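Local coordinates for protein glutamate--LysW ligase ArgX (Sulfolobus tokodaii, PDB 3VPB) that probably catalyses the ATP-dependent joining of glutamate to the C-terminal glutamate of the carrier protein LysW, a step of arginine biosynthesis, at residues B[51-55]-B[254-258]; B[72-76]-B[231-235]; B[186-190]-B[260-266]; B[1-5]-B[276-282]; B[81-87]-B[250-254]. All coordinates share one frame; numbering follows the deposited sequence.

Interaction 1: B[51-55]-B[254-258]; sequences IIRPV and VPEFK. With GLU (glutamic acid), chain M.
The guanidinium of Arg53 holds a single carbonyl with two nitrogens: NH1 and NH2 both donate to Pro255 O, each at 2.9 Å. Both N-H bonds are bent, as one oxygen between two prongs requires, but that oxygen stays close to the guanidinium plane. Bends at chi2 and chi3 (-58° and -60°) curl the chain back so that Val254 CG1 lies over one guanidinium face, 3.7 Å from Arg53 CZ. Beyond this fork, Glu256 runs out extended from CG, and its OE2 accepts from the amino N of the bound glutamate at 2.9 Å. A leucine in place of Arg53 would probably leave Pro255 O without both donors and the loop leading to the substrate freer to shift, and would deprive Glu14 of its salt-bridge mate at NE. The contact ties strand 49-52 of the Rossmann-like N-terminal domain to the substrate loop of the ATP-grasp domain, with helix 12-23 against Arg53, Ala60 of helix 57-69 against Val254, and Phe233 of strand 233-241 touching Arg53, Pro255 and Phe257.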
# COMPACT_ATOMS: atom_id res chain seq x y z
N ILE B 51 27.25 14.26 -6.43
CA ILE B 51 26.64 13.76 -7.67
C ILE B 51 25.54 12.84 -7.17
O ILE B 51 25.83 11.89 -6.47
CB ILE B 51 27.64 12.99 -8.53
CG1 ILE B 51 28.82 13.89 -8.91
CG2 ILE B 51 26.96 12.37 -9.81
CD1 ILE B 51 29.88 13.13 -9.75
N ILE B 52 24.29 13.20 -7.46
CA ILE B 52 23.16 12.56 -6.78
C ILE B 52 22.68 11.44 -7.69
O ILE B 52 22.05 11.70 -8.71
CB ILE B 52 21.99 13.59 -6.51
CG1 ILE B 52 22.46 14.78 -5.64
CG2 ILE B 52 20.79 12.84 -5.89
CD1 ILE B 52 23.04 14.38 -4.23
N ARG B 53 22.90 10.20 -7.27
CA ARG B 53 22.66 9.02 -8.10
C ARG B 53 21.70 7.92 -7.55
O ARG B 53 21.60 6.87 -8.17
CB ARG B 53 24.01 8.40 -8.50
CG ARG B 53 24.85 9.30 -9.44
CD ARG B 53 24.10 9.65 -10.72
NE ARG B 53 23.74 8.43 -11.46
CZ ARG B 53 23.18 8.44 -12.66
NH1 ARG B 53 22.90 7.30 -13.28
NH2 ARG B 53 22.93 9.60 -13.26
N PRO B 54 20.97 8.15 -6.43
CA PRO B 54 20.07 7.08 -6.02
C PRO B 54 19.00 6.76 -7.08
O PRO B 54 18.52 7.66 -7.77
CB PRO B 54 19.38 7.66 -4.76
CG PRO B 54 20.37 8.63 -4.23
CD PRO B 54 20.88 9.28 -5.49
N VAL B 55 18.63 5.48 -7.14
CA VAL B 55 17.59 4.97 -8.04
C VAL B 55 16.23 5.40 -7.49
O VAL B 55 15.28 5.65 -8.25
CB VAL B 55 17.64 3.42 -8.15
CG1 VAL B 55 16.65 2.89 -9.21
CG2 VAL B 55 19.07 2.92 -8.43
N VAL B 254 17.80 11.83 -12.59
CA VAL B 254 18.91 10.89 -12.35
C VAL B 254 19.07 10.01 -13.59
O VAL B 254 18.66 8.83 -13.61
CB VAL B 254 18.73 10.02 -11.08
CG1 VAL B 254 20.01 9.19 -10.81
CG2 VAL B 254 18.44 10.89 -9.83
N PRO B 255 19.65 10.58 -14.64
CA PRO B 255 19.53 9.87 -15.92
C PRO B 255 20.34 8.60 -16.02
O PRO B 255 21.44 8.50 -15.49
CB PRO B 255 19.98 10.90 -16.96
CG PRO B 255 20.65 12.00 -16.22
CD PRO B 255 20.32 11.90 -14.75
N GLU B 256 19.76 7.60 -16.67
CA GLU B 256 20.52 6.41 -17.02
C GLU B 256 21.04 6.68 -18.44
O GLU B 256 20.52 7.58 -19.13
CB GLU B 256 19.65 5.16 -16.94
CG GLU B 256 19.36 4.66 -15.50
CD GLU B 256 18.26 3.59 -15.49
OE1 GLU B 256 18.31 2.68 -14.64
OE2 GLU B 256 17.35 3.67 -16.35
N PHE B 257 22.09 5.98 -18.84
CA PHE B 257 22.74 6.28 -20.12
C PHE B 257 23.41 5.11 -20.81
O PHE B 257 24.20 5.34 -21.73
CB PHE B 257 23.70 7.51 -20.02
CG PHE B 257 24.65 7.47 -18.85
CD1 PHE B 257 25.89 6.79 -18.93
CD2 PHE B 257 24.34 8.17 -17.67
CE1 PHE B 257 26.77 6.79 -17.84
CE2 PHE B 257 25.19 8.14 -16.56
CZ PHE B 257 26.43 7.47 -16.65
N LYS B 258 23.08 3.87 -20.43
CA LYS B 258 23.65 2.71 -21.15
C LYS B 258 23.22 2.65 -22.61
O LYS B 258 24.03 2.30 -23.49
CB LYS B 258 23.29 1.39 -20.47
CG LYS B 258 24.22 1.02 -19.32
CD LYS B 258 24.01 -0.44 -18.93
CE LYS B 258 22.73 -0.59 -18.13
NZ LYS B 258 22.14 -1.93 -18.35
N GLU M . 15.61 4.98 -18.25
CA GLU M . 15.91 5.02 -19.71
C GLU M . 15.10 3.96 -20.42
O GLU M . 14.78 4.16 -21.60
CB GLU M . 17.41 4.79 -19.96
CG GLU M . 17.83 5.04 -21.40
CD GLU M . 19.33 4.81 -21.64
OE1 GLU M . 19.90 3.86 -21.06
OE2 GLU M . 19.91 5.61 -22.43
OXT GLU M . 14.78 2.89 -19.85

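Interaction 2: B[72-76]-B[231-235]; sequences VHTIN and GEFVS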
# COMPACT_ATOMS: atom_id res chain seq x y z
N VAL B 72 26.75 22.17 0.22
CA VAL B 72 27.37 21.37 -0.85
C VAL B 72 26.56 21.66 -2.10
O VAL B 72 25.34 21.73 -2.04
CB VAL B 72 27.34 19.82 -0.54
CG1 VAL B 72 27.99 19.00 -1.69
CG2 VAL B 72 28.01 19.49 0.80
N HIS B 73 27.23 21.87 -3.22
CA HIS B 73 26.53 22.01 -4.48
C HIS B 73 26.15 20.64 -5.01
O HIS B 73 27.01 19.81 -5.23
CB HIS B 73 27.38 22.70 -5.52
CG HIS B 73 26.64 22.92 -6.81
ND1 HIS B 73 25.71 23.92 -6.96
CD2 HIS B 73 26.63 22.21 -7.96
CE1 HIS B 73 25.18 23.84 -8.17
NE2 HIS B 73 25.72 22.81 -8.80
N THR B 74 24.86 20.41 -5.21
CA THR B 74 24.42 19.09 -5.63
C THR B 74 24.02 19.09 -7.10
O THR B 74 23.48 20.09 -7.62
CB THR B 74 23.24 18.58 -4.79
OG1 THR B 74 22.12 19.45 -4.96
CG2 THR B 74 23.63 18.50 -3.33
N ILE B 75 24.30 17.97 -7.76
CA ILE B 75 23.97 17.79 -9.17
C ILE B 75 23.21 16.48 -9.26
O ILE B 75 23.82 15.44 -9.06
CB ILE B 75 25.28 17.67 -10.01
CG1 ILE B 75 26.13 18.97 -9.95
CG2 ILE B 75 24.99 17.25 -11.49
CD1 ILE B 75 27.54 18.78 -10.57
N ASN B 76 21.89 16.51 -9.53
CA ASN B 76 21.09 17.72 -9.61
C ASN B 76 20.66 18.30 -8.26
O ASN B 76 20.75 17.62 -7.23
CB ASN B 76 19.83 17.47 -10.48
CG ASN B 76 20.20 17.17 -11.91
OD1 ASN B 76 20.85 17.97 -12.56
ND2 ASN B 76 19.84 15.98 -12.39
N GLY B 231 18.13 22.13 -15.04
CA GLY B 231 18.91 20.93 -14.72
C GLY B 231 20.35 21.02 -15.19
O GLY B 231 20.61 21.50 -16.28
N GLU B 232 21.29 20.57 -14.36
CA GLU B 232 22.69 20.48 -14.75
C GLU B 232 23.09 19.20 -15.45
O GLU B 232 24.04 19.19 -16.23
CB GLU B 232 23.61 20.68 -13.53
CG GLU B 232 24.12 22.11 -13.45
CD GLU B 232 25.17 22.28 -12.37
OE1 GLU B 232 24.84 22.01 -11.19
OE2 GLU B 232 26.29 22.70 -12.71
N PHE B 233 22.40 18.09 -15.14
CA PHE B 233 22.69 16.83 -15.81
C PHE B 233 21.37 16.09 -15.89
O PHE B 233 20.97 15.45 -14.93
CB PHE B 233 23.76 16.01 -15.06
CG PHE B 233 24.00 14.63 -15.61
CD1 PHE B 233 24.07 14.38 -16.98
CD2 PHE B 233 24.21 13.56 -14.74
CE1 PHE B 233 24.32 13.10 -17.47
CE2 PHE B 233 24.45 12.28 -15.21
CZ PHE B 233 24.51 12.04 -16.57
N VAL B 234 20.68 16.23 -17.02
CA VAL B 234 19.32 15.68 -17.11
C VAL B 234 19.08 14.99 -18.45
O VAL B 234 19.76 15.30 -19.45
CB VAL B 234 18.23 16.76 -16.91
CG1 VAL B 234 18.20 17.31 -15.46
CG2 VAL B 234 18.40 17.89 -17.94
N SER B 235 18.12 14.08 -18.47
CA SER B 235 17.67 13.54 -19.75
C SER B 235 16.32 14.13 -20.12
O SER B 235 15.58 14.66 -19.26
CB SER B 235 17.65 12.00 -19.74
OG SER B 235 16.69 11.54 -18.83
O HOH W 1 22.78 21.24 -10.01
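His73 of strand 73-75 and Asn76 just after it reach Glu232 and its neighbours. Strand 73-75 belongs to the parallel sheet of the Rossmann-like N-terminal domain, and 231-235 leads into strand 233-241 of the ATP-grasp sheet, so the contact joins two domains. Glu232 can be followed outward. Its CB lies 4.0 Å from Asn76 OD1, CG carries the chain on in an extended course (chi2 -172°), and CD ends up 3.7 Å from His73 NE2. At the tip, OE1 accepts a hydrogen bond: His73 NE2 donates to Glu232 OE1 over 2.7 Å, nearly straight at 169°, on the syn side of the carboxylate, while the oxygen stays close to the ring plane. Ile75 CG1 also touches OE1, and a water bridges that oxygen to Thr74 O. The other oxygen, OE2, is hydrogen-bonded to the hydroxyls of Tyr275 and Tyr280; so many polar partners would be expected to favour an ionised carboxylate. Asn76, preceded by a cis peptide, holds its amide against the backbone. Its OD1 accepts from Phe233 N at 3.0 Å, on a lone pair, and weakly from Glu232 N. Its ND2 bonds to Asp253 O too, and donates to Phe233 O at 2.8 Å, from above that carbonyl's plane.

Interaction 3: B[186-190]-B[260-266]; sequences LLGCY and FMVATNI. With GLU (glutamic acid), chain M.
At the side-chain end of the glutamate pocket, Tyr190 and Phe260, the latter from the Gly-Phe motif thought to set substrate specificity, meet and share one ligand oxygen. Tyr190 OH donates to glutamate OE2 at 2.7 Å, and Phe260 N donates to the same OE2 at 2.9 Å. The two rings lie obliquely, planes 83° apart, with Tyr190 CD1 3.7 Å from Phe260 CD1. Tyr190 CG sits between the backbone N and the carbonyl carbon (chi1 78°), which swings the ring beside Ala263 CB, 3.6 Å from Tyr190 CD2. These residues come from ATP-grasp strand 185-193 and helix 258-264, whose segments cross almost at right angles, axes 8.2 Å apart. In the strand, Leu187 and Gly188 form a classic beta bulge opposite Ile180. Gly188 needs to be small: any beta-carbon would run into Ile266 CD1. Its O meets the Phe260 edge, 3.2 Å from CE1, while Thr264 CG2 lies over one face of that ring. Further out, Leu187 CD2 slides past Ile266 CG2 at 3.8 Å.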
# COMPACT_ATOMS: atom_id res chain seq x y z
N LEU B 186 23.25 20.82 -25.00
CA LEU B 186 22.97 19.50 -25.54
C LEU B 186 24.22 18.62 -25.66
O LEU B 186 25.22 19.02 -26.27
CB LEU B 186 22.28 19.62 -26.91
CG LEU B 186 21.97 18.26 -27.57
CD1 LEU B 186 20.90 17.47 -26.79
CD2 LEU B 186 21.57 18.45 -29.03
N LEU B 187 24.16 17.41 -25.10
CA LEU B 187 25.24 16.45 -25.25
C LEU B 187 25.00 15.55 -26.48
O LEU B 187 25.93 15.26 -27.27
CB LEU B 187 25.40 15.59 -23.98
CG LEU B 187 26.51 14.54 -23.98
CD1 LEU B 187 27.91 15.21 -23.93
CD2 LEU B 187 26.34 13.54 -22.85
N GLY B 188 23.76 15.12 -26.66
CA GLY B 188 23.44 14.26 -27.78
C GLY B 188 22.04 13.71 -27.64
O GLY B 188 21.40 13.90 -26.60
N CYS B 189 21.59 13.02 -28.69
CA CYS B 189 20.25 12.43 -28.76
C CYS B 189 20.33 11.10 -29.46
O CYS B 189 21.23 10.85 -30.27
CB CYS B 189 19.27 13.32 -29.54
SG CYS B 189 18.93 14.96 -28.91
N TYR B 190 19.38 10.23 -29.16
CA TYR B 190 19.27 9.01 -29.92
C TYR B 190 17.80 8.57 -29.92
O TYR B 190 16.96 9.18 -29.22
CB TYR B 190 20.23 7.93 -29.40
CG TYR B 190 19.77 7.23 -28.16
CD1 TYR B 190 19.89 7.84 -26.92
CD2 TYR B 190 19.19 5.96 -28.23
CE1 TYR B 190 19.47 7.20 -25.78
CE2 TYR B 190 18.78 5.32 -27.11
CZ TYR B 190 18.92 5.95 -25.88
OH TYR B 190 18.48 5.33 -24.75
N PHE B 260 22.14 5.33 -24.32
CA PHE B 260 22.73 6.53 -24.92
C PHE B 260 24.12 6.18 -25.43
O PHE B 260 24.47 6.52 -26.59
CB PHE B 260 22.76 7.65 -23.88
CG PHE B 260 23.10 9.00 -24.41
CD1 PHE B 260 22.09 9.88 -24.81
CD2 PHE B 260 24.41 9.42 -24.43
CE1 PHE B 260 22.42 11.15 -25.28
CE2 PHE B 260 24.75 10.68 -24.89
CZ PHE B 260 23.76 11.56 -25.30
N MET B 261 24.89 5.51 -24.58
CA MET B 261 26.27 5.13 -24.95
C MET B 261 26.35 4.20 -26.16
O MET B 261 27.19 4.40 -27.03
CB MET B 261 27.04 4.58 -23.76
CG MET B 261 27.42 5.65 -22.78
SD MET B 261 28.24 4.95 -21.35
CE MET B 261 29.84 4.59 -22.14
N VAL B 262 25.48 3.20 -26.24
CA VAL B 262 25.55 2.32 -27.41
C VAL B 262 25.18 3.05 -28.70
O VAL B 262 25.71 2.74 -29.77
CB VAL B 262 24.72 1.00 -27.26
CG1 VAL B 262 25.03 0.32 -25.97
CG2 VAL B 262 23.24 1.25 -27.39
N ALA B 263 24.29 4.04 -28.62
CA ALA B 263 23.86 4.71 -29.83
C ALA B 263 24.81 5.81 -30.29
O ALA B 263 25.07 5.93 -31.48
CB ALA B 263 22.44 5.23 -29.69
N THR B 264 25.37 6.57 -29.34
CA THR B 264 26.09 7.82 -29.67
C THR B 264 27.63 7.72 -29.58
O THR B 264 28.35 8.62 -30.06
CB THR B 264 25.68 8.95 -28.72
OG1 THR B 264 26.04 8.61 -27.39
CG2 THR B 264 24.18 9.23 -28.79
N ASN B 265 28.08 6.65 -28.94
CA ASN B 265 29.48 6.46 -28.49
C ASN B 265 30.04 7.55 -27.59
O ASN B 265 31.26 7.73 -27.52
CB ASN B 265 30.40 6.25 -29.68
CG ASN B 265 29.97 5.13 -30.54
OD1 ASN B 265 29.68 5.31 -31.72
ND2 ASN B 265 29.91 3.94 -29.94
N ILE B 266 29.16 8.29 -26.91
CA ILE B 266 29.60 9.36 -26.02
C ILE B 266 29.94 8.79 -24.65
O ILE B 266 29.18 8.01 -24.08
CB ILE B 266 28.54 10.50 -25.94
CG1 ILE B 266 28.45 11.21 -27.30
CG2 ILE B 266 28.85 11.47 -24.79
CD1 ILE B 266 27.20 12.05 -27.49
N GLU M . 15.61 4.98 -18.25
CA GLU M . 15.91 5.02 -19.71
C GLU M . 15.10 3.96 -20.42
O GLU M . 14.78 4.16 -21.60
CB GLU M . 17.41 4.79 -19.96
CG GLU M . 17.83 5.04 -21.40
CD GLU M . 19.33 4.81 -21.64
OE1 GLU M . 19.90 3.86 -21.06
OE2 GLU M . 19.91 5.61 -22.43
OXT GLU M . 14.78 2.89 -19.85

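Interaction 4: B[1-5]-B[276-282]; sequences MRVVL and IKENYSK
Met1 lays its thioether on residues 276-280 of helix 268-280, bringing the first strand of the Rossmann-like N-terminal domain, 2-7, against the chain's C-terminal end. The sulfur does most of the touching: Met1 SD lies 3.3 Å from Tyr280 O and 3.9 Å from Ile276 CG2. Up to SD the chain is stretched out, CG anti to the backbone N (chi1 -165°); a turn at chi3 (46°) then carries Met1 CE across Lys277, 3.8 Å from its CG. Val3 CG2 barely reaches Ile276 CG2, at 4.5 Å. The two termini are also tied directly, since Met1 N donates to Lys282 O at 2.9 Å, rising 50° out of that carbonyl's plane. In the next shell, Tyr280 is positioned by its ring stacked on His73 and its hydroxyl bonded to Glu232, while Lys277 NZ is held by Asn24 O. Within 276-282, Tyr280 N donates to Ile276 O at 2.8 Å, and Ser281 OG reaches back onto an in-plane lone pair of Lys277 O.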
# COMPACT_ATOMS: atom_id res chain seq x y z
N MET B 1 39.40 19.91 -4.88
CA MET B 1 37.95 19.59 -4.98
C MET B 1 37.72 18.21 -4.36
O MET B 1 38.55 17.30 -4.50
CB MET B 1 37.50 19.63 -6.44
CG MET B 1 36.00 19.68 -6.67
SD MET B 1 35.56 19.78 -8.43
CE MET B 1 36.59 18.54 -9.18
N ARG B 2 36.63 18.11 -3.62
CA ARG B 2 36.22 16.86 -3.00
C ARG B 2 34.80 16.61 -3.42
O ARG B 2 33.92 17.44 -3.17
CB ARG B 2 36.32 16.95 -1.47
CG ARG B 2 37.48 16.19 -0.90
CD ARG B 2 37.02 15.03 -0.00
NE ARG B 2 37.13 15.44 1.40
CZ ARG B 2 36.91 14.66 2.45
NH1 ARG B 2 36.53 13.38 2.31
NH2 ARG B 2 37.06 15.18 3.67
N VAL B 3 34.58 15.47 -4.05
CA VAL B 3 33.28 15.11 -4.59
C VAL B 3 32.73 13.96 -3.76
O VAL B 3 33.47 13.10 -3.32
CB VAL B 3 33.42 14.64 -6.07
CG1 VAL B 3 32.09 14.08 -6.61
CG2 VAL B 3 33.94 15.78 -6.94
N VAL B 4 31.42 13.98 -3.53
CA VAL B 4 30.77 12.79 -2.98
C VAL B 4 29.79 12.24 -3.99
O VAL B 4 29.02 12.98 -4.58
CB VAL B 4 30.12 13.04 -1.56
CG1 VAL B 4 29.02 14.07 -1.61
CG2 VAL B 4 29.60 11.70 -0.96
N LEU B 5 29.82 10.92 -4.18
CA LEU B 5 28.92 10.25 -5.09
C LEU B 5 27.89 9.54 -4.21
O LEU B 5 28.26 8.71 -3.41
CB LEU B 5 29.71 9.24 -5.96
CG LEU B 5 28.98 8.31 -6.96
CD1 LEU B 5 28.23 9.14 -8.02
CD2 LEU B 5 30.00 7.37 -7.66
N ILE B 276 32.26 19.03 -14.23
CA ILE B 276 32.41 19.31 -12.79
C ILE B 276 33.76 19.96 -12.50
O ILE B 276 33.83 20.97 -11.81
CB ILE B 276 32.20 18.01 -11.96
CG1 ILE B 276 30.71 17.64 -12.00
CG2 ILE B 276 32.63 18.16 -10.49
CD1 ILE B 276 30.50 16.15 -11.65
N LYS B 277 34.82 19.40 -13.07
CA LYS B 277 36.17 19.97 -12.92
C LYS B 277 36.26 21.38 -13.50
O LYS B 277 36.90 22.27 -12.91
CB LYS B 277 37.20 19.07 -13.58
CG LYS B 277 37.44 17.76 -12.82
CD LYS B 277 38.47 16.89 -13.53
CE LYS B 277 39.81 17.61 -13.70
NZ LYS B 277 40.92 16.63 -13.92
N GLU B 278 35.63 21.58 -14.65
CA GLU B 278 35.59 22.88 -15.35
C GLU B 278 34.95 23.95 -14.48
O GLU B 278 35.44 25.08 -14.40
CB GLU B 278 34.79 22.72 -16.65
CG GLU B 278 34.45 24.01 -17.38
CD GLU B 278 35.62 24.52 -18.19
OE1 GLU B 278 35.57 25.69 -18.62
OE2 GLU B 278 36.57 23.74 -18.40
N ASN B 279 33.86 23.59 -13.81
CA ASN B 279 33.02 24.61 -13.18
C ASN B 279 33.12 24.72 -11.65
O ASN B 279 32.69 25.72 -11.08
CB ASN B 279 31.56 24.40 -13.59
CG ASN B 279 31.32 24.75 -15.05
OD1 ASN B 279 31.12 25.92 -15.38
ND2 ASN B 279 31.33 23.75 -15.92
N TYR B 280 33.68 23.69 -11.00
CA TYR B 280 33.67 23.59 -9.53
C TYR B 280 35.04 23.30 -8.89
O TYR B 280 35.10 23.00 -7.69
CB TYR B 280 32.61 22.54 -9.05
CG TYR B 280 31.22 22.91 -9.53
CD1 TYR B 280 30.51 23.95 -8.93
CD2 TYR B 280 30.64 22.25 -10.63
CE1 TYR B 280 29.26 24.33 -9.38
CE2 TYR B 280 29.40 22.63 -11.10
CZ TYR B 280 28.71 23.67 -10.47
OH TYR B 280 27.47 24.08 -10.90
N SER B 281 36.12 23.37 -9.67
CA SER B 281 37.45 23.12 -9.11
C SER B 281 37.76 24.12 -8.01
O SER B 281 37.39 25.30 -8.10
CB SER B 281 38.54 23.18 -10.17
OG SER B 281 38.56 22.03 -11.00
N LYS B 282 38.43 23.61 -6.98
CA LYS B 282 38.85 24.35 -5.80
C LYS B 282 40.13 23.66 -5.32
O LYS B 282 40.42 22.53 -5.74
CB LYS B 282 37.79 24.25 -4.71
CG LYS B 282 38.00 25.18 -3.53
CD LYS B 282 36.93 24.93 -2.46
CE LYS B 282 37.13 25.84 -1.25
NZ LYS B 282 36.82 27.29 -1.57

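Interaction 5: B[81-87]-B[250-254]; sequences INVCGDK and ELNDV. With ZN (zinc ion), chain O; MG (magnesium ion), chain N; ADP (adenosine-5'-diphosphate), chain L.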
# COMPACT_ATOMS: atom_id res chain seq x y z
N ILE B 81 15.31 18.11 -8.91
CA ILE B 81 14.80 16.75 -8.65
C ILE B 81 13.27 16.76 -8.43
O ILE B 81 12.53 15.97 -9.03
CB ILE B 81 15.57 16.04 -7.51
CG1 ILE B 81 17.02 15.76 -7.95
CG2 ILE B 81 14.89 14.70 -7.18
CD1 ILE B 81 18.03 15.52 -6.79
N ASN B 82 12.80 17.68 -7.60
CA ASN B 82 11.37 17.81 -7.29
C ASN B 82 10.54 18.03 -8.56
O ASN B 82 9.52 17.35 -8.80
CB ASN B 82 11.19 18.98 -6.31
CG ASN B 82 10.35 18.62 -5.06
OD1 ASN B 82 9.82 17.52 -4.91
ND2 ASN B 82 10.24 19.58 -4.16
N VAL B 83 11.01 18.95 -9.40
CA VAL B 83 10.28 19.33 -10.59
C VAL B 83 10.39 18.27 -11.71
O VAL B 83 9.38 17.89 -12.27
CB VAL B 83 10.67 20.76 -11.05
CG1 VAL B 83 10.03 21.09 -12.39
CG2 VAL B 83 10.18 21.75 -10.00
N CYS B 84 11.59 17.76 -11.99
CA CYS B 84 11.77 16.79 -13.08
C CYS B 84 11.21 15.44 -12.70
O CYS B 84 10.77 14.69 -13.55
CB CYS B 84 13.23 16.60 -13.42
SG CYS B 84 13.94 17.98 -14.19
N GLY B 85 11.23 15.14 -11.41
CA GLY B 85 10.69 13.86 -10.91
C GLY B 85 9.17 13.83 -10.87
O GLY B 85 8.56 12.80 -10.56
N ASP B 86 8.54 14.97 -11.13
CA ASP B 86 7.09 15.05 -11.15
C ASP B 86 6.59 15.58 -12.49
O ASP B 86 6.82 16.76 -12.82
CB ASP B 86 6.60 15.93 -10.02
CG ASP B 86 5.11 15.80 -9.82
OD1 ASP B 86 4.74 15.27 -8.76
OD2 ASP B 86 4.33 16.21 -10.72
N LYS B 87 5.95 14.71 -13.26
CA LYS B 87 5.52 15.07 -14.61
C LYS B 87 4.54 16.24 -14.65
O LYS B 87 4.62 17.05 -15.57
CB LYS B 87 4.94 13.87 -15.36
CG LYS B 87 5.99 12.81 -15.66
CD LYS B 87 5.46 11.79 -16.65
CE LYS B 87 6.56 10.79 -17.04
NZ LYS B 87 6.84 9.87 -15.89
N GLU B 250 8.84 14.38 -21.16
CA GLU B 250 9.30 14.46 -19.76
C GLU B 250 10.77 14.80 -19.69
O GLU B 250 11.47 14.77 -20.71
CB GLU B 250 9.04 13.17 -19.00
CG GLU B 250 9.87 11.98 -19.49
CD GLU B 250 10.08 10.94 -18.41
OE1 GLU B 250 10.53 9.81 -18.74
OE2 GLU B 250 9.82 11.27 -17.22
N LEU B 251 11.23 15.11 -18.49
CA LEU B 251 12.65 15.23 -18.19
C LEU B 251 12.97 14.33 -17.03
O LEU B 251 12.07 14.00 -16.27
CB LEU B 251 13.03 16.68 -17.85
CG LEU B 251 13.12 17.61 -19.07
CD1 LEU B 251 11.78 18.28 -19.35
CD2 LEU B 251 14.21 18.65 -18.91
N ASN B 252 14.21 13.89 -16.90
CA ASN B 252 14.57 13.01 -15.80
C ASN B 252 15.79 13.51 -15.07
O ASN B 252 16.78 13.91 -15.71
CB ASN B 252 14.79 11.59 -16.31
CG ASN B 252 13.55 11.03 -17.05
OD1 ASN B 252 12.63 10.51 -16.42
ND2 ASN B 252 13.55 11.12 -18.38
N ASP B 253 15.75 13.43 -13.74
CA ASP B 253 16.77 14.04 -12.88
C ASP B 253 17.94 13.15 -12.45
O ASP B 253 18.96 13.67 -11.99
CB ASP B 253 16.12 14.70 -11.66
CG ASP B 253 15.23 13.75 -10.88
OD1 ASP B 253 15.76 12.77 -10.33
OD2 ASP B 253 14.00 14.01 -10.78
N VAL B 254 17.80 11.83 -12.59
CA VAL B 254 18.91 10.89 -12.35
C VAL B 254 19.07 10.01 -13.59
O VAL B 254 18.66 8.83 -13.61
CB VAL B 254 18.73 10.02 -11.08
CG1 VAL B 254 20.01 9.19 -10.81
CG2 VAL B 254 18.44 10.89 -9.83
ZN ZN O . 10.76 9.12 -16.74
MG MG N . 10.37 8.29 -20.16
PB ADP L . 8.52 7.24 -17.83
O1B ADP L . 9.00 8.28 -16.90
O2B ADP L . 9.49 6.81 -18.92
O3B ADP L . 7.85 6.05 -17.20
PA ADP L . 7.14 8.43 -20.09
O1A ADP L . 6.05 9.50 -20.04
O2A ADP L . 8.51 8.69 -20.69
O3A ADP L . 7.26 7.91 -18.58
O5' ADP L . 6.47 7.19 -20.86
C5' ADP L . 7.17 5.98 -21.16
C4' ADP L . 6.95 5.60 -22.61
O4' ADP L . 5.54 5.57 -22.87
C3' ADP L . 7.51 6.68 -23.54
O3' ADP L . 8.87 6.40 -23.88
C2' ADP L . 6.61 6.58 -24.75
O2' ADP L . 7.03 5.50 -25.60
C1' ADP L . 5.29 6.19 -24.13
N9 ADP L . 4.45 7.38 -23.91
C8 ADP L . 4.26 8.06 -22.76
N7 ADP L . 3.37 9.04 -22.97
C5 ADP L . 2.99 8.98 -24.26
C6 ADP L . 2.09 9.74 -25.14
N6 ADP L . 1.38 10.78 -24.64
N1 ADP L . 1.94 9.32 -26.43
C2 ADP L . 2.62 8.29 -26.93
N3 ADP L . 3.48 7.57 -26.18
C4 ADP L . 3.69 7.89 -24.87
O HOH W 2 9.22 15.19 -16.23
O HOH W 3 10.32 12.47 -14.91
O HOH W 4 10.55 6.84 -21.71
O HOH W 5 10.71 9.26 -14.65
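Glu250 OE1 is shared by two metals, 2.1 Å from both the zinc ion and the magnesium ion, while the neighbouring Lys87 approaches the other carboxylate oxygen, its CE 3.3 Å from Glu250 OE2. That oxygen also binds zinc, more loosely at 2.4 Å, and Asn252 OD1 joins at the same distance. Lys87 runs extended until its last bend (chi4 72°), which turns NZ to donate to ADP O1B at 2.9 Å; the same O1B coordinates zinc, so lysine and metal together would probably draw charge from the beta-phosphate. Behind the metals, a water links Cys84 O to Leu251 N, and Cys84 SG packs on Leu251 CB. Asp253 lies against helix 78-84: CB beside Cys84 CB, OD2 3.0 Å from Ile81 O, two acceptors with no bond between them, and 3.1 Å from Gly85 N, whose N-H serves Ile81 O instead. An alanine at Asp253 would probably leave a gap beside Ile81 and Cys84, where the carboxylate had packed, and let the helix settle differently against the strand. With Asp237 completing the acidic set at magnesium, this is the two-metal nucleotide site of an ATP-grasp ligase, zinc here at the second magnesium position.

In the fold
The five contacts show how one chain assembles a ligase site by joining domains. Interactions 1 and 3, centres 15 Å apart, approach the substrate glutamate from different ends: the former holds its amino group, the latter its side-chain carboxylate. Interaction 5 binds the metals and nucleotide, and shares Val254 with interaction 1, 12 Å away centre to centre. Interaction 2 lies about 10 Å from interaction 1 between centres, linked through neighbouring strands by Ile52 N and Ile75 O, 2.8 Å apart; Asn76 also ties it to Asp253 of interaction 5. Interaction 4, its centre about 23 Å from that of interaction 5, lies far from the site, yet Tyr280 OH reaches Glu232 OE2 at 2.6 Å, connecting it to interaction 2.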